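Local coordinates for protein PlaB phospholipase (Legionella pneumophila, PDB 6ZTI) that acts as a phospholipase of the alpha/beta-hydrolase type, binds NAD(H), and has its activity controlled by NAD(H)-mediated tetramerization, at residues P104-W109 / C121-L126; K108-Y113 / E178-Y183; M172-N177 / T452-I457. All blocks are in the same frame, centred on the assembly; numbering follows the deposited sequence.

Contact 1. Residues P104-W109 / C121-L126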
loop_
_atom_site.group_PDB
_atom_site.type_symbol
_atom_site.label_atom_id
_atom_site.label_comp_id
_atom_site.label_asym_id
_atom_site.label_seq_id
_atom_site.Cartn_x
_atom_site.Cartn_y
_atom_site.Cartn_z
ATOM N N PRO B 104 -19.192 -22.064 11.803
ATOM C CA PRO B 104 -17.727 -22.098 11.760
ATOM C C PRO B 104 -17.063 -22.030 13.121
ATOM O O PRO B 104 -16.004 -22.640 13.317
ATOM C CB PRO B 104 -17.390 -20.864 10.916
ATOM C CG PRO B 104 -18.524 -20.732 9.984
ATOM C CD PRO B 104 -19.753 -21.196 10.752
ATOM N N ILE B 105 -17.655 -21.309 14.067
ATOM C CA ILE B 105 -17.015 -21.102 15.367
ATOM C C ILE B 105 -17.061 -22.384 16.189
ATOM O O ILE B 105 -16.050 -22.816 16.758
ATOM C CB ILE B 105 -17.683 -19.926 16.104
ATOM C CG1 ILE B 105 -17.139 -18.605 15.572
ATOM C CG2 ILE B 105 -17.456 -20.002 17.613
ATOM C CD1 ILE B 105 -18.032 -17.394 15.843
ATOM N N VAL B 106 -18.231 -23.024 16.245
ATOM C CA VAL B 106 -18.338 -24.293 16.953
ATOM C C VAL B 106 -17.486 -25.364 16.279
ATOM O O VAL B 106 -16.938 -26.241 16.959
ATOM C CB VAL B 106 -19.813 -24.714 17.062
ATOM C CG1 VAL B 106 -19.939 -26.125 17.631
ATOM C CG2 VAL B 106 -20.563 -23.719 17.944
ATOM N N ARG B 107 -17.341 -25.307 14.949
ATOM C CA ARG B 107 -16.492 -26.276 14.265
ATOM C C ARG B 107 -15.016 -26.055 14.584
ATOM O O ARG B 107 -14.247 -27.016 14.633
ATOM C CB ARG B 107 -16.711 -26.215 12.759
ATOM C CG ARG B 107 -18.101 -26.707 12.297
ATOM C CD ARG B 107 -18.075 -27.103 10.857
ATOM N NE ARG B 107 -17.757 -25.994 9.963
ATOM C CZ ARG B 107 -16.690 -25.918 9.172
ATOM N NH1 ARG B 107 -15.765 -26.878 9.139
ATOM N NH2 ARG B 107 -16.548 -24.850 8.399
ATOM N N LYS B 108 -14.597 -24.800 14.750
ATOM C CA LYS B 108 -13.240 -24.510 15.195
ATOM C C LYS B 108 -13.022 -24.972 16.631
ATOM O O LYS B 108 -11.955 -25.502 16.970
ATOM C CB LYS B 108 -12.980 -23.009 15.061
ATOM C CG LYS B 108 -11.623 -22.556 15.538
ATOM C CD LYS B 108 -10.477 -23.113 14.719
ATOM C CE LYS B 108 -9.136 -22.544 15.207
ATOM N NZ LYS B 108 -7.983 -23.181 14.564
ATOM N N TRP B 109 -14.020 -24.771 17.495
ATOM C CA TRP B 109 -13.939 -25.275 18.860
ATOM C C TRP B 109 -13.778 -26.791 18.885
ATOM O O TRP B 109 -12.901 -27.321 19.581
ATOM C CB TRP B 109 -15.184 -24.851 19.637
ATOM C CG TRP B 109 -15.324 -25.576 20.941
ATOM C CD1 TRP B 109 -14.642 -25.330 22.096
ATOM C CD2 TRP B 109 -16.193 -26.679 21.216
ATOM N NE1 TRP B 109 -15.032 -26.215 23.073
ATOM C CE2 TRP B 109 -15.984 -27.054 22.560
ATOM C CE3 TRP B 109 -17.120 -27.389 20.458
ATOM C CZ2 TRP B 109 -16.671 -28.104 23.156
ATOM C CZ3 TRP B 109 -17.809 -28.428 21.054
ATOM C CH2 TRP B 109 -17.583 -28.776 22.387
ATOM N N CYS B 121 -16.230 -35.531 22.879
ATOM C CA CYS B 121 -16.802 -34.202 22.770
ATOM C C CYS B 121 -18.162 -34.159 23.461
ATOM O O CYS B 121 -19.002 -35.031 23.211
ATOM C CB CYS B 121 -16.944 -33.832 21.295
ATOM S SG CYS B 121 -17.559 -32.182 20.994
ATOM N N PRO B 122 -18.427 -33.166 24.316
ATOM C CA PRO B 122 -19.723 -33.119 25.012
ATOM C C PRO B 122 -20.886 -32.703 24.127
ATOM O O PRO B 122 -22.030 -32.666 24.595
ATOM C CB PRO B 122 -19.478 -32.088 26.117
ATOM C CG PRO B 122 -18.465 -31.165 25.524
ATOM C CD PRO B 122 -17.572 -32.019 24.674
ATOM N N LEU B 123 -20.637 -32.399 22.866
ATOM C CA LEU B 123 -21.684 -31.997 21.943
ATOM C C LEU B 123 -22.271 -33.247 21.303
ATOM O O LEU B 123 -21.531 -34.130 20.866
ATOM C CB LEU B 123 -21.104 -31.036 20.897
ATOM C CG LEU B 123 -21.970 -30.534 19.747
ATOM C CD1 LEU B 123 -21.546 -29.124 19.337
ATOM C CD2 LEU B 123 -21.863 -31.476 18.545
ATOM N N SER B 124 -23.604 -33.335 21.291
ATOM C CA SER B 124 -24.316 -34.456 20.690
ATOM C C SER B 124 -24.945 -34.114 19.349
ATOM O O SER B 124 -25.087 -35.005 18.506
ATOM C CB SER B 124 -25.422 -34.949 21.626
ATOM O OG SER B 124 -26.472 -33.994 21.710
ATOM N N HIS B 125 -25.344 -32.852 19.145
ATOM C CA HIS B 125 -25.967 -32.396 17.912
ATOM C C HIS B 125 -25.402 -31.033 17.546
ATOM O O HIS B 125 -25.233 -30.167 18.411
ATOM C CB HIS B 125 -27.499 -32.276 18.038
ATOM C CG HIS B 125 -28.201 -33.567 18.344
ATOM N ND1 HIS B 125 -28.081 -34.215 19.554
ATOM C CD2 HIS B 125 -29.055 -34.313 17.604
ATOM C CE1 HIS B 125 -28.818 -35.312 19.542
ATOM N NE2 HIS B 125 -29.423 -35.393 18.371
ATOM N N LEU B 126 -25.112 -30.855 16.266
ATOM C CA LEU B 126 -24.689 -29.571 15.714
ATOM C C LEU B 126 -25.654 -29.234 14.589
ATOM O O LEU B 126 -25.660 -29.897 13.547
ATOM C CB LEU B 126 -23.246 -29.615 15.221
ATOM C CG LEU B 126 -22.757 -28.347 14.510
ATOM C CD1 LEU B 126 -23.007 -27.114 15.371
ATOM C CD2 LEU B 126 -21.286 -28.455 14.153
#
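Val-106 and Trp-109 of helix 102-114 press on Leu-123 and Leu-126 of strand 123-129 and on Cys-121 just before it, packing the helix against the second strand of a beta-alpha-beta unit in the parallel sheet of the alpha/beta-hydrolase fold. The helix and strand segments run at 150° to each other, nearly antiparallel, as expected when a helix returns the chain between two parallel strands. The tight part is wholly apolar. Val-106 holds CG1 anti to its backbone N (chi1 172°), and this one methyl touches both leucines: it lies 3.8 Å from Leu-123 CD1, where the side chains slant across each other, and 3.9 Å from Leu-126 CD1, where they meet tip to tip. The same Leu-123 CD1 also lies 4.2 Å from Trp-109 CZ3. At the next ring atom, Trp-109 CH2 approaches Cys-121 SG to 3.7 Å, an oblique sulfur-aromatic contact. The fit is looser at both margins. On the partly exposed one, Pro-122 meets the indole tip to tip, its CD 4.0 Å from Trp-109 CH2. On the other, Arg-107 offers only its aliphatic CG, 4.1 Å from Leu-126 CD2, while its guanidinium turns elsewhere to bond Asn-177 and Asn-133 and makes a cation-pi contact with Trp-180. Trp-109 NE1 is satisfied away from the strand, by Asp-77 of helix 69-89, and Phe-76 meets the indole edge-to-face. The cysteine sulfur has a second role: Leu-123 N gives a weak hydrogen bond to Cys-121 SG, 3.6 Å long.

Contact 2. Residues K108-Y113 / E178-Y183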
loop_
_atom_site.group_PDB
_atom_site.type_symbol
_atom_site.label_atom_id
_atom_site.label_comp_id
_atom_site.label_asym_id
_atom_site.label_seq_id
_atom_site.Cartn_x
_atom_site.Cartn_y
_atom_site.Cartn_z
ATOM N N LYS B 108 -14.597 -24.800 14.750
ATOM C CA LYS B 108 -13.240 -24.510 15.195
ATOM C C LYS B 108 -13.022 -24.972 16.631
ATOM O O LYS B 108 -11.955 -25.502 16.970
ATOM C CB LYS B 108 -12.980 -23.009 15.061
ATOM C CG LYS B 108 -11.623 -22.556 15.538
ATOM C CD LYS B 108 -10.477 -23.113 14.719
ATOM C CE LYS B 108 -9.136 -22.544 15.207
ATOM N NZ LYS B 108 -7.983 -23.181 14.564
ATOM N N TRP B 109 -14.020 -24.771 17.495
ATOM C CA TRP B 109 -13.939 -25.275 18.860
ATOM C C TRP B 109 -13.778 -26.791 18.885
ATOM O O TRP B 109 -12.901 -27.321 19.581
ATOM C CB TRP B 109 -15.184 -24.851 19.637
ATOM C CG TRP B 109 -15.324 -25.576 20.941
ATOM C CD1 TRP B 109 -14.642 -25.330 22.096
ATOM C CD2 TRP B 109 -16.193 -26.679 21.216
ATOM N NE1 TRP B 109 -15.032 -26.215 23.073
ATOM C CE2 TRP B 109 -15.984 -27.054 22.560
ATOM C CE3 TRP B 109 -17.120 -27.389 20.458
ATOM C CZ2 TRP B 109 -16.671 -28.104 23.156
ATOM C CZ3 TRP B 109 -17.809 -28.428 21.054
ATOM C CH2 TRP B 109 -17.583 -28.776 22.387
ATOM N N MET B 110 -14.620 -27.509 18.129
ATOM C CA MET B 110 -14.447 -28.950 17.992
ATOM C C MET B 110 -13.029 -29.289 17.538
ATOM O O MET B 110 -12.411 -30.225 18.049
ATOM C CB MET B 110 -15.464 -29.517 16.993
ATOM C CG MET B 110 -16.904 -29.478 17.469
ATOM S SD MET B 110 -18.123 -29.848 16.188
ATOM C CE MET B 110 -17.647 -31.544 15.821
ATOM N N ASP B 111 -12.488 -28.512 16.600
ATOM C CA ASP B 111 -11.170 -28.826 16.057
ATOM C C ASP B 111 -10.086 -28.544 17.089
ATOM O O ASP B 111 -9.123 -29.307 17.209
ATOM C CB ASP B 111 -10.944 -28.022 14.769
ATOM C CG ASP B 111 -9.839 -28.593 13.889
ATOM O OD1 ASP B 111 -10.004 -29.708 13.362
ATOM O OD2 ASP B 111 -8.816 -27.903 13.696
ATOM N N LEU B 112 -10.238 -27.472 17.867
ATOM C CA LEU B 112 -9.201 -27.113 18.831
ATOM C C LEU B 112 -9.135 -28.112 19.983
ATOM O O LEU B 112 -8.050 -28.407 20.490
ATOM C CB LEU B 112 -9.447 -25.704 19.373
ATOM C CG LEU B 112 -9.055 -24.523 18.479
ATOM C CD1 LEU B 112 -9.598 -23.248 19.068
ATOM C CD2 LEU B 112 -7.532 -24.414 18.298
ATOM N N TYR B 113 -10.284 -28.643 20.412
ATOM C CA TYR B 113 -10.363 -29.420 21.646
ATOM C C TYR B 113 -10.658 -30.902 21.450
ATOM O O TYR B 113 -10.404 -31.675 22.373
ATOM C CB TYR B 113 -11.434 -28.826 22.580
ATOM C CG TYR B 113 -11.058 -27.459 23.093
ATOM C CD1 TYR B 113 -10.237 -27.319 24.205
ATOM C CD2 TYR B 113 -11.501 -26.308 22.453
ATOM C CE1 TYR B 113 -9.872 -26.063 24.673
ATOM C CE2 TYR B 113 -11.143 -25.054 22.910
ATOM C CZ TYR B 113 -10.328 -24.938 24.023
ATOM O OH TYR B 113 -9.961 -23.686 24.471
ATOM N N GLU B 178 -10.111 -28.077 5.496
ATOM C CA GLU B 178 -9.264 -29.203 5.138
ATOM C C GLU B 178 -9.131 -30.159 6.312
ATOM O O GLU B 178 -9.180 -31.381 6.136
ATOM C CB GLU B 178 -7.902 -28.708 4.672
ATOM C CG GLU B 178 -6.937 -29.840 4.394
ATOM C CD GLU B 178 -5.680 -29.400 3.665
ATOM O OE1 GLU B 178 -5.292 -28.218 3.793
ATOM O OE2 GLU B 178 -5.087 -30.244 2.962
ATOM N N SER B 179 -8.980 -29.623 7.524
ATOM C CA SER B 179 -9.036 -30.477 8.705
ATOM C C SER B 179 -10.317 -31.302 8.719
ATOM O O SER B 179 -10.289 -32.506 9.003
ATOM C CB SER B 179 -8.940 -29.629 9.975
ATOM O OG SER B 179 -8.778 -30.442 11.127
ATOM N N TRP B 180 -11.453 -30.678 8.392
ATOM C CA TRP B 180 -12.734 -31.354 8.553
ATOM C C TRP B 180 -12.933 -32.460 7.535
ATOM O O TRP B 180 -13.852 -33.270 7.704
ATOM C CB TRP B 180 -13.881 -30.341 8.499
ATOM C CG TRP B 180 -14.297 -29.926 9.878
ATOM C CD1 TRP B 180 -13.609 -29.108 10.726
ATOM C CD2 TRP B 180 -15.478 -30.336 10.587
ATOM N NE1 TRP B 180 -14.290 -28.975 11.907
ATOM C CE2 TRP B 180 -15.435 -29.727 11.854
ATOM C CE3 TRP B 180 -16.562 -31.161 10.273
ATOM C CZ2 TRP B 180 -16.438 -29.905 12.804
ATOM C CZ3 TRP B 180 -17.567 -31.337 11.222
ATOM C CH2 TRP B 180 -17.496 -30.716 12.468
ATOM N N LEU B 181 -12.086 -32.533 6.502
ATOM C CA LEU B 181 -12.125 -33.678 5.601
ATOM C C LEU B 181 -11.961 -34.998 6.348
ATOM O O LEU B 181 -12.509 -36.021 5.923
ATOM C CB LEU B 181 -11.043 -33.541 4.526
ATOM C CG LEU B 181 -11.348 -32.435 3.520
ATOM C CD1 LEU B 181 -10.116 -32.023 2.774
ATOM C CD2 LEU B 181 -12.429 -32.885 2.531
ATOM N N ASP B 182 -11.228 -35.000 7.458
ATOM C CA ASP B 182 -10.938 -36.224 8.200
ATOM C C ASP B 182 -11.982 -36.561 9.262
ATOM O O ASP B 182 -11.860 -37.599 9.921
ATOM C CB ASP B 182 -9.562 -36.111 8.870
ATOM C CG ASP B 182 -8.460 -35.809 7.881
ATOM O OD1 ASP B 182 -8.411 -36.480 6.827
ATOM O OD2 ASP B 182 -7.654 -34.891 8.149
ATOM N N TYR B 183 -12.992 -35.723 9.456
ATOM C CA TYR B 183 -13.974 -35.961 10.506
ATOM C C TYR B 183 -14.976 -37.038 10.093
ATOM O O TYR B 183 -15.356 -37.150 8.921
ATOM C CB TYR B 183 -14.744 -34.682 10.817
ATOM C CG TYR B 183 -14.043 -33.669 11.707
ATOM C CD1 TYR B 183 -12.758 -33.223 11.432
ATOM C CD2 TYR B 183 -14.699 -33.136 12.819
ATOM C CE1 TYR B 183 -12.139 -32.271 12.245
ATOM C CE2 TYR B 183 -14.097 -32.192 13.623
ATOM C CZ TYR B 183 -12.825 -31.770 13.334
ATOM O OH TYR B 183 -12.257 -30.843 14.152
#
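Asp-111 meets Ser-179 and Tyr-183 through a single carboxylate oxygen. Tyr-183 OH donates to Asp-111 OD1 over 2.6 Å, and OD1 accepts through its anti lone pair, the one away from OD2; the phenol and carboxylate are nearly coplanar, 22° apart, although the two side chains cross at about a right angle. Ser-179 OG donates to the same Asp-111 OD1 over 2.7 Å, arriving on the syn side and somewhat out of the carboxylate plane. Two hydroxyls thus grip OD1, and Lys-115 NZ, bonded to Ser-179 OG, adds a positive charge nearby that would favour an ionised carboxylate. Beside this polar cluster, Met-110 crosses Trp-180 at about a right angle. Its SD lies in the plane of the indole at the benzo edge, 5.0 Å from the six-membered-ring centroid, a Met-aromatic contact, and Met-110 CE, bent round at chi3 (63°), comes within 3.5 Å of Trp-180 CH2. The type I turn from Trp-180 to Tyr-183 brings Tyr-183 CE2 above one indole face, offset toward the rim. The contact joins helix 102-114 to the C-terminal part of helix 171-180, with helix 69-89 neighbouring the first segment and strand 231-238 the second.

Contact 3. Residues M172-N177 / T452-I457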
loop_
_atom_site.group_PDB
_atom_site.type_symbol
_atom_site.label_atom_id
_atom_site.label_comp_id
_atom_site.label_asym_id
_atom_site.label_seq_id
_atom_site.Cartn_x
_atom_site.Cartn_y
_atom_site.Cartn_z
ATOM N N MET B 172 -7.587 -19.137 6.617
ATOM C CA MET B 172 -8.028 -19.725 7.878
ATOM C C MET B 172 -9.170 -20.715 7.658
ATOM O O MET B 172 -9.147 -21.830 8.198
ATOM C CB MET B 172 -8.426 -18.632 8.860
ATOM C CG MET B 172 -7.234 -17.953 9.472
ATOM S SD MET B 172 -7.679 -16.622 10.589
ATOM C CE MET B 172 -8.291 -15.415 9.419
ATOM N N SER B 173 -10.175 -20.340 6.861
ATOM C CA SER B 173 -11.264 -21.278 6.611
ATOM C C SER B 173 -10.785 -22.482 5.799
ATOM O O SER B 173 -11.243 -23.611 6.023
ATOM C CB SER B 173 -12.427 -20.573 5.918
ATOM O OG SER B 173 -12.079 -20.201 4.607
ATOM N N TRP B 174 -9.849 -22.276 4.862
ATOM C CA TRP B 174 -9.270 -23.413 4.146
ATOM C C TRP B 174 -8.675 -24.419 5.120
ATOM O O TRP B 174 -8.907 -25.629 5.007
ATOM C CB TRP B 174 -8.191 -22.933 3.175
ATOM C CG TRP B 174 -7.593 -24.038 2.306
ATOM C CD1 TRP B 174 -6.675 -24.976 2.680
ATOM C CD2 TRP B 174 -7.879 -24.294 0.927
ATOM N NE1 TRP B 174 -6.379 -25.803 1.625
ATOM C CE2 TRP B 174 -7.106 -25.406 0.538
ATOM C CE3 TRP B 174 -8.714 -23.689 -0.017
ATOM C CZ2 TRP B 174 -7.141 -25.923 -0.749
ATOM C CZ3 TRP B 174 -8.758 -24.213 -1.283
ATOM C CH2 TRP B 174 -7.964 -25.312 -1.645
ATOM N N GLN B 175 -7.878 -23.929 6.075
ATOM C CA GLN B 175 -7.255 -24.798 7.069
ATOM C C GLN B 175 -8.302 -25.562 7.865
ATOM O O GLN B 175 -8.187 -26.779 8.061
ATOM C CB GLN B 175 -6.372 -23.963 8.001
ATOM C CG GLN B 175 -5.770 -24.725 9.188
ATOM C CD GLN B 175 -4.860 -23.857 10.028
ATOM O OE1 GLN B 175 -5.323 -23.054 10.844
ATOM N NE2 GLN B 175 -3.557 -24.010 9.835
ATOM N N LEU B 176 -9.331 -24.868 8.352
ATOM C CA LEU B 176 -10.348 -25.563 9.133
ATOM C C LEU B 176 -11.076 -26.599 8.283
ATOM O O LEU B 176 -11.269 -27.744 8.707
ATOM C CB LEU B 176 -11.329 -24.555 9.730
ATOM C CG LEU B 176 -12.424 -25.156 10.614
ATOM C CD1 LEU B 176 -11.844 -25.878 11.834
ATOM C CD2 LEU B 176 -13.408 -24.080 11.052
ATOM N N ASN B 177 -11.449 -26.235 7.059
ATOM C CA ASN B 177 -12.244 -27.145 6.255
ATOM C C ASN B 177 -11.411 -28.291 5.708
ATOM O O ASN B 177 -11.940 -29.388 5.496
ATOM C CB ASN B 177 -12.913 -26.360 5.144
ATOM C CG ASN B 177 -13.976 -25.448 5.676
ATOM O OD1 ASN B 177 -14.407 -25.578 6.834
ATOM N ND2 ASN B 177 -14.405 -24.515 4.859
ATOM N N THR B 452 -19.492 -26.528 -2.675
ATOM C CA THR B 452 -18.170 -25.954 -2.880
ATOM C C THR B 452 -17.189 -27.091 -3.171
ATOM O O THR B 452 -17.307 -28.175 -2.604
ATOM C CB THR B 452 -17.727 -25.181 -1.622
ATOM O OG1 THR B 452 -18.574 -24.046 -1.414
ATOM C CG2 THR B 452 -16.314 -24.682 -1.741
ATOM N N VAL B 453 -16.231 -26.857 -4.071
ATOM C CA VAL B 453 -15.099 -27.769 -4.256
ATOM C C VAL B 453 -13.813 -26.970 -4.079
ATOM O O VAL B 453 -13.665 -25.882 -4.651
ATOM C CB VAL B 453 -15.135 -28.484 -5.622
ATOM C CG1 VAL B 453 -15.084 -27.491 -6.782
ATOM C CG2 VAL B 453 -13.988 -29.480 -5.746
ATOM N N MET B 454 -12.899 -27.499 -3.262
ATOM C CA MET B 454 -11.586 -26.895 -3.068
ATOM C C MET B 454 -10.599 -27.536 -4.034
ATOM O O MET B 454 -10.502 -28.759 -4.109
ATOM C CB MET B 454 -11.128 -27.076 -1.626
ATOM C CG MET B 454 -12.130 -26.487 -0.605
ATOM S SD MET B 454 -11.934 -27.181 1.040
ATOM C CE MET B 454 -10.323 -26.574 1.469
ATOM N N VAL B 455 -9.897 -26.712 -4.797
ATOM C CA VAL B 455 -9.008 -27.183 -5.851
ATOM C C VAL B 455 -7.623 -26.645 -5.537
ATOM O O VAL B 455 -7.366 -25.446 -5.680
ATOM C CB VAL B 455 -9.473 -26.739 -7.244
ATOM C CG1 VAL B 455 -8.555 -27.320 -8.335
ATOM C CG2 VAL B 455 -10.926 -27.163 -7.497
ATOM N N GLU B 456 -6.731 -27.522 -5.111
ATOM C CA GLU B 456 -5.351 -27.139 -4.849
ATOM C C GLU B 456 -4.509 -27.549 -6.049
ATOM O O GLU B 456 -4.396 -28.738 -6.350
ATOM C CB GLU B 456 -4.825 -27.794 -3.573
ATOM C CG GLU B 456 -3.391 -27.419 -3.259
ATOM C CD GLU B 456 -2.885 -28.066 -1.986
ATOM O OE1 GLU B 456 -3.194 -27.553 -0.893
ATOM O OE2 GLU B 456 -2.185 -29.095 -2.083
ATOM N N ILE B 457 -3.917 -26.575 -6.729
ATOM C CA ILE B 457 -3.071 -26.847 -7.887
ATOM C C ILE B 457 -1.629 -26.530 -7.502
ATOM O O ILE B 457 -1.309 -25.387 -7.149
ATOM C CB ILE B 457 -3.519 -26.046 -9.118
ATOM C CG1 ILE B 457 -4.961 -26.412 -9.505
ATOM C CG2 ILE B 457 -2.560 -26.309 -10.277
ATOM C CD1 ILE B 457 -5.645 -25.388 -10.294
HETATM O O HOH W 1 -4.627 -28.236 1.004
#
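Trp-174 carries most of the helix side of this contact, projecting from helix 171-180 onto Met-454 of strand 452-463. With CG anti to its backbone N (chi1 -176°), the indole reaches toward the methionine tip to tip. Met-454 CE sits over one face, 3.5 Å from the centroid of the Trp-174 six-membered ring and 16° off its normal, a CH-pi contact. The bend at Met-454 chi3 turns this methyl over the ring, where its closest atom is Trp-174 CD2 at 3.4 Å; SD stands farther off, in a Met-aromatic contact. Nearer the backbone of the same side chain, Met-454 CB lies 3.6 Å from Trp-174 CH2. The helix segment crosses the strand at 101°, almost perpendicular, and so packs across the mixed beta-sheet in which strand 452-463 pairs with strands 231-238 and 340-349. Val-455, between Met-454 and Glu-456, touches Trp-174 CH2 through its backbone N while its CB points away from the helix. Glu-456 CB meets the ring edge at Trp-174 CZ2, and its extended chain carries the carboxylate to a water in the indole plane; the water accepts from Trp-174 NE1 at 3.1 Å and donates to Glu-456 OE1, which also forms a salt bridge with Arg-346. One turn after Trp-174, Asn-177 brings CB to 4.3 Å from Met-454 SD, while its ND2 bonds the Asn-133 carbonyl.

How the contacts relate
All three contacts are mainly buried, but contact 1 lies within the hydrolase core, while contact 3 joins that part of the chain to the mixed sheet. Contact 2 sits between them: it shares helix 102-114 with contact 1 and helix 171-180 with contact 3, and it alone has a residue, Leu-112, touched by a second subunit, through Arg-351 of that chain. Contact 1 has no hydrogen bond across its segments, only apolar packing and a sulfur-aromatic touch; contact 2 adds direct hydrogen bonds to a carboxylate, and contact 3 uses a bridging water. Leu-176 packs on Pro-104, Lys-108 and Asp-111, and the Arg-107 to Asn-177 bond ties contact 1 to contact 3, joining the two helices at Leu-176 and Asn-177.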